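Local coordinates for MREC protein (PDB 2J5U), which helps form and maintain bacterial cell shape, and pairs through its N-terminal helices into dimers that build a 24-subunit oligomer, at the interface of chains A and B. Sequence-based numbering; all coordinates share one arbitrary frame. Chains: chain A/B, MREC protein.

The interface of chains A and B. Residues chain A 48, 51-52, 55-56; chain B 48, 51-52, 55-56.
A:Asn52 and B:Asn52 meet in the core of a parallel coiled coil between helix 31-58 of chain A and helix 39-60 of chain B, the dimer contact of this cell-shape protein. One side chain lies across the other, their amides turned 65° from each other, and the pair breaks two-fold symmetry. CG of A:Asn52 lies anti to its backbone N (chi1 -175°), whereas CG of B:Asn52 stands beside its own backbone N (chi1 -70°). The second rotamer brings ND2 of B:Asn52 to 3.7 Å from CD2 of A:Leu48. ND2 of A:Asn52 and OD1 of B:Asn52 are 3.2 Å apart, yet the amide N-H is not aimed at this oxygen and no hydrogen bond joins the two amides. The other rotamer swings the amide of A:Asn52 toward B:Leu48 and B:Glu51; its ND2 lies 3.5 Å from CD2 of B:Leu48.

Leucines pack on either side of this polar layer. On one side A:Leu48 and B:Leu48 meet at a slant through their CB and CD1 atoms, CB to CB 3.9 Å. On the other, A:Leu55 pushes its CD1 branch between partners, touching CB of B:Leu55 at 3.8 Å and reaching the base of B:Asn52, whose side chain it crosses nearly perpendicularly. CD1 of B:Leu55 rests instead on the aliphatic stem of A:Lys56.

Two interhelical salt bridges flank the core, and they differ in shape. B:Lys56, bent at its end, places NZ 2.9 Å from OE2 of A:Glu51, above the carboxylate plane. Along the opposite flank A:Lys56 is extended beyond CG, and its amine NZ also has a weak hydrogen bond to OD1 of A:Asn52, which may help steady that amide's rotation. The tip of A:Lys56 approaches B:Glu51 nearly along the carboxylate C-O axis, with NZ 2.6 Å from OE2.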
loop_
_atom_site.group_PDB
_atom_site.type_symbol
_atom_site.label_atom_id
_atom_site.label_comp_id
_atom_site.label_asym_id
_atom_site.label_seq_id
_atom_site.Cartn_x
_atom_site.Cartn_y
_atom_site.Cartn_z
ATOM N N LEU A 48 -7.597 -16.323 53.918
ATOM C CA LEU A 48 -7.318 -17.394 52.963
ATOM C C LEU A 48 -8.638 -18.069 52.636
ATOM O O LEU A 48 -8.993 -18.272 51.471
ATOM C CB LEU A 48 -6.389 -18.430 53.587
ATOM C CG LEU A 48 -4.951 -18.021 53.853
ATOM C CD1 LEU A 48 -4.260 -19.086 54.669
ATOM C CD2 LEU A 48 -4.246 -17.814 52.531
ATOM N N GLU A 51 -10.706 -15.993 50.319
ATOM C CA GLU A 51 -10.076 -15.999 49.003
ATOM C C GLU A 51 -10.362 -17.325 48.314
ATOM O O GLU A 51 -10.750 -17.364 47.143
ATOM C CB GLU A 51 -8.572 -15.833 49.164
ATOM C CG GLU A 51 -7.804 -15.808 47.872
ATOM C CD GLU A 51 -6.328 -16.069 48.092
ATOM O OE1 GLU A 51 -5.746 -15.473 49.028
ATOM O OE2 GLU A 51 -5.750 -16.870 47.326
ATOM N N ASN A 52 -10.155 -18.409 49.057
ATOM C CA ASN A 52 -10.396 -19.755 48.561
ATOM C C ASN A 52 -11.846 -19.876 48.085
ATOM O O ASN A 52 -12.118 -20.482 47.048
ATOM C CB ASN A 52 -10.110 -20.773 49.674
ATOM C CG ASN A 52 -10.220 -22.215 49.201
ATOM O OD1 ASN A 52 -11.304 -22.689 48.870
ATOM N ND2 ASN A 52 -9.092 -22.918 49.166
ATOM N N LEU A 55 -12.239 -18.026 44.699
ATOM C CA LEU A 55 -11.637 -18.820 43.640
ATOM C C LEU A 55 -12.566 -19.945 43.200
ATOM O O LEU A 55 -12.831 -20.109 42.005
ATOM C CB LEU A 55 -10.315 -19.414 44.116
ATOM C CG LEU A 55 -9.165 -18.441 44.335
ATOM C CD1 LEU A 55 -8.011 -19.148 45.027
ATOM C CD2 LEU A 55 -8.737 -17.887 42.995
ATOM N N LYS A 56 -13.057 -20.720 44.166
ATOM C CA LYS A 56 -13.949 -21.835 43.861
ATOM C C LYS A 56 -15.227 -21.355 43.204
ATOM O O LYS A 56 -15.883 -22.123 42.497
ATOM C CB LYS A 56 -14.278 -22.641 45.123
ATOM C CG LYS A 56 -13.170 -23.594 45.560
ATOM C CD LYS A 56 -13.440 -24.187 46.935
ATOM C CE LYS A 56 -12.313 -25.109 47.359
ATOM N NZ LYS A 56 -12.380 -25.484 48.803
ATOM N N LEU B 48 -4.989 -24.356 52.942
ATOM C CA LEU B 48 -5.618 -23.308 52.155
ATOM C C LEU B 48 -4.622 -22.676 51.191
ATOM O O LEU B 48 -4.947 -22.393 50.034
ATOM C CB LEU B 48 -6.208 -22.255 53.080
ATOM C CG LEU B 48 -7.517 -22.713 53.721
ATOM C CD1 LEU B 48 -7.883 -21.799 54.870
ATOM C CD2 LEU B 48 -8.611 -22.726 52.665
ATOM N N GLU B 51 -4.168 -24.978 48.246
ATOM C CA GLU B 51 -5.379 -25.040 47.443
ATOM C C GLU B 51 -5.639 -23.725 46.706
ATOM O O GLU B 51 -6.197 -23.712 45.603
ATOM C CB GLU B 51 -6.578 -25.420 48.318
ATOM C CG GLU B 51 -7.828 -25.748 47.527
ATOM C CD GLU B 51 -8.772 -26.644 48.289
ATOM O OE1 GLU B 51 -8.317 -27.708 48.766
ATOM O OE2 GLU B 51 -9.964 -26.296 48.403
ATOM N N ASN B 52 -5.233 -22.617 47.311
ATOM C CA ASN B 52 -5.432 -21.333 46.669
ATOM C C ASN B 52 -4.480 -21.188 45.482
ATOM O O ASN B 52 -4.889 -20.789 44.388
ATOM C CB ASN B 52 -5.217 -20.202 47.671
ATOM C CG ASN B 52 -6.323 -20.130 48.703
ATOM O OD1 ASN B 52 -7.498 -20.269 48.377
ATOM N ND2 ASN B 52 -5.953 -19.897 49.951
ATOM N N LEU B 55 -5.625 -23.323 42.711
ATOM C CA LEU B 55 -6.856 -22.768 42.162
ATOM C C LEU B 55 -6.615 -21.526 41.316
ATOM O O LEU B 55 -7.304 -21.314 40.316
ATOM C CB LEU B 55 -7.847 -22.473 43.287
ATOM C CG LEU B 55 -8.547 -23.731 43.814
ATOM C CD1 LEU B 55 -9.355 -23.401 45.049
ATOM C CD2 LEU B 55 -9.441 -24.310 42.736
ATOM N N LYS B 56 -5.641 -20.707 41.715
ATOM C CA LYS B 56 -5.301 -19.506 40.952
ATOM C C LYS B 56 -4.813 -19.975 39.588
ATOM O O LYS B 56 -5.341 -19.561 38.555
ATOM C CB LYS B 56 -4.182 -18.714 41.628
ATOM C CG LYS B 56 -4.554 -18.042 42.938
ATOM C CD LYS B 56 -3.280 -17.634 43.694
ATOM C CE LYS B 56 -3.571 -17.075 45.088
ATOM N NZ LYS B 56 -4.297 -15.771 45.023
#